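Local coordinates for protein fructokinase (Vibrio cholerae serotype O1, PDB 5EYN) that phosphorylates fructose using ATP, as a metal-binding fructokinase of the PfkB carbohydrate kinase family, at residues A[211-216]-A[220-225]. Numbering follows the deposited sequence.
Sequences TGTQSI and LQAIAD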
loop_
_atom_site.group_PDB
_atom_site.type_symbol
_atom_site.label_atom_id
_atom_site.label_comp_id
_atom_site.label_asym_id
_atom_site.label_seq_id
_atom_site.Cartn_x
_atom_site.Cartn_y
_atom_site.Cartn_z
ATOM N N THR A 211 -6.798 -0.054 -30.367
ATOM C CA THR A 211 -7.345 0.161 -31.698
ATOM C C THR A 211 -8.676 -0.560 -31.920
ATOM O O THR A 211 -9.306 -0.377 -32.956
ATOM C CB THR A 211 -6.357 -0.297 -32.782
ATOM O OG1 THR A 211 -6.050 -1.684 -32.595
ATOM C CG2 THR A 211 -5.094 0.549 -32.734
ATOM N N GLY A 212 -9.105 -1.380 -30.964
ATOM C CA GLY A 212 -10.359 -2.103 -31.098
ATOM C C GLY A 212 -10.334 -3.142 -32.205
ATOM O O GLY A 212 -11.346 -3.399 -32.863
ATOM N N THR A 213 -9.177 -3.762 -32.401
ATOM C CA THR A 213 -8.999 -4.724 -33.475
ATOM C C THR A 213 -8.708 -6.116 -32.925
ATOM O O THR A 213 -8.511 -6.294 -31.724
ATOM C CB THR A 213 -7.852 -4.303 -34.409
ATOM O OG1 THR A 213 -6.644 -4.189 -33.663
ATOM C CG2 THR A 213 -8.144 -2.969 -35.067
ATOM N N GLN A 214 -8.660 -7.096 -33.823
ATOM C CA GLN A 214 -8.514 -8.488 -33.425
ATOM C C GLN A 214 -7.221 -9.114 -33.924
ATOM O O GLN A 214 -7.006 -10.313 -33.750
ATOM C CB GLN A 214 -9.709 -9.304 -33.930
ATOM C CG GLN A 214 -11.054 -8.831 -33.380
ATOM C CD GLN A 214 -11.157 -8.965 -31.870
ATOM O OE1 GLN A 214 -10.702 -9.948 -31.295
ATOM N NE2 GLN A 214 -11.726 -7.955 -31.218
ATOM N N SER A 215 -6.357 -8.307 -34.538
ATOM C CA SER A 215 -5.079 -8.801 -35.026
ATOM C C SER A 215 -4.069 -7.668 -35.075
ATOM O O SER A 215 -4.436 -6.494 -35.110
ATOM C CB SER A 215 -5.233 -9.392 -36.421
ATOM O OG SER A 215 -5.430 -8.367 -37.376
ATOM N N ILE A 216 -2.790 -8.029 -35.080
ATOM C CA ILE A 216 -1.718 -7.047 -35.182
ATOM C C ILE A 216 -1.804 -6.306 -36.525
ATOM O O ILE A 216 -1.664 -5.082 -36.584
ATOM C CB ILE A 216 -0.341 -7.718 -35.026
ATOM C CG1 ILE A 216 -0.181 -8.258 -33.603
ATOM C CG2 ILE A 216 0.763 -6.734 -35.320
ATOM C CD1 ILE A 216 1.048 -9.089 -33.406
ATOM N N LEU A 220 -2.069 -2.367 -36.722
ATOM C CA LEU A 220 -1.071 -1.531 -37.384
ATOM C C LEU A 220 -1.726 -0.655 -38.452
ATOM O O LEU A 220 -1.357 0.506 -38.630
ATOM C CB LEU A 220 0.030 -2.390 -37.995
ATOM C CG LEU A 220 0.964 -3.045 -36.977
ATOM C CD1 LEU A 220 1.926 -3.986 -37.667
ATOM C CD2 LEU A 220 1.735 -1.995 -36.176
ATOM N N GLN A 221 -2.698 -1.203 -39.169
ATOM C CA GLN A 221 -3.389 -0.407 -40.176
ATOM C C GLN A 221 -4.138 0.747 -39.510
ATOM O O GLN A 221 -4.185 1.857 -40.034
ATOM C CB GLN A 221 -4.354 -1.277 -40.983
ATOM C CG GLN A 221 -3.663 -2.301 -41.877
ATOM C CD GLN A 221 -4.634 -3.286 -42.505
ATOM O OE1 GLN A 221 -5.776 -3.423 -42.060
ATOM N NE2 GLN A 221 -4.182 -3.982 -43.541
ATOM N N ALA A 222 -4.709 0.483 -38.340
ATOM C CA ALA A 222 -5.500 1.481 -37.638
ATOM C C ALA A 222 -4.671 2.664 -37.155
ATOM O O ALA A 222 -5.207 3.747 -36.949
ATOM C CB ALA A 222 -6.240 0.842 -36.468
ATOM N N ILE A 223 -3.367 2.472 -36.973
ATOM C CA ILE A 223 -2.520 3.576 -36.540
ATOM C C ILE A 223 -1.652 4.134 -37.670
ATOM O O ILE A 223 -0.795 4.980 -37.436
ATOM C CB ILE A 223 -1.634 3.191 -35.324
ATOM C CG1 ILE A 223 -0.667 2.052 -35.669
ATOM C CG2 ILE A 223 -2.511 2.824 -34.128
ATOM C CD1 ILE A 223 0.321 1.721 -34.533
ATOM N N ALA A 224 -1.881 3.680 -38.897
ATOM C CA ALA A 224 -1.038 4.098 -40.021
ATOM C C ALA A 224 -1.006 5.615 -40.198
ATOM O O ALA A 224 0.046 6.194 -40.482
ATOM C CB ALA A 224 -1.503 3.437 -41.304
ATOM N N ASP A 225 -2.151 6.266 -40.048
ATOM C CA ASP A 225 -2.211 7.696 -40.325
ATOM C C ASP A 225 -1.497 8.541 -39.276
ATOM O O ASP A 225 -1.377 9.754 -39.427
ATOM C CB ASP A 225 -3.662 8.139 -40.498
ATOM C CG ASP A 225 -4.282 7.566 -41.747
ATOM O OD1 ASP A 225 -3.577 7.516 -42.778
ATOM O OD2 ASP A 225 -5.460 7.152 -41.697
#
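T211 turns its methyl-bearing side onto A222 and I223: CG2 of T211 meets CG2 of I223 at 3.7 Å, and A222 CB lies 3.9 Å from T211 CB. The side chains of T211 and I223 cross at an angle; A222 offers just a methyl, so the backbone at T211 can come close. T211 suits the seam because its two branches do different work. A chi1 of 58° folds OG1 back over its own backbone, where it bonds to the carbonyl O of L207; CG2 is left for the apolar neighbours. OG1 of T211 also accepts a hydrogen bond from OG1 of T213 (2.8 Å), which ties the loop to the helix end. The second tight point is I216 with L220. L220 N donates to I216 O at 2.7 Å, the ordinary bond of the first turn of helix 216-222, and beside it I216 CG2 packs on L220 CD1 at 3.8 Å, the two side chains running the same way. Both rest on L241 of strand 240-244, while L220 and I223, buried where I216 is partly exposed, also cover V231 of strand 230-234; branched aliphatic groups fill this apolar face of the sheet. The outer side is looser. T213 CG2 comes only to 4.5 Å from A222 CB, and A222 itself lies at the surface. G212, with positive phi, is the C-prime residue ending helix 204-211, a conformation glycine adopts readily. S215 caps the next helix, its short hydroxyl reaching E218 N. The whole is a tight turn between consecutive helices, a Schellman motif closing the first and a serine N-cap starting the second, packed against the large mixed sheet of this ribokinase-like fold.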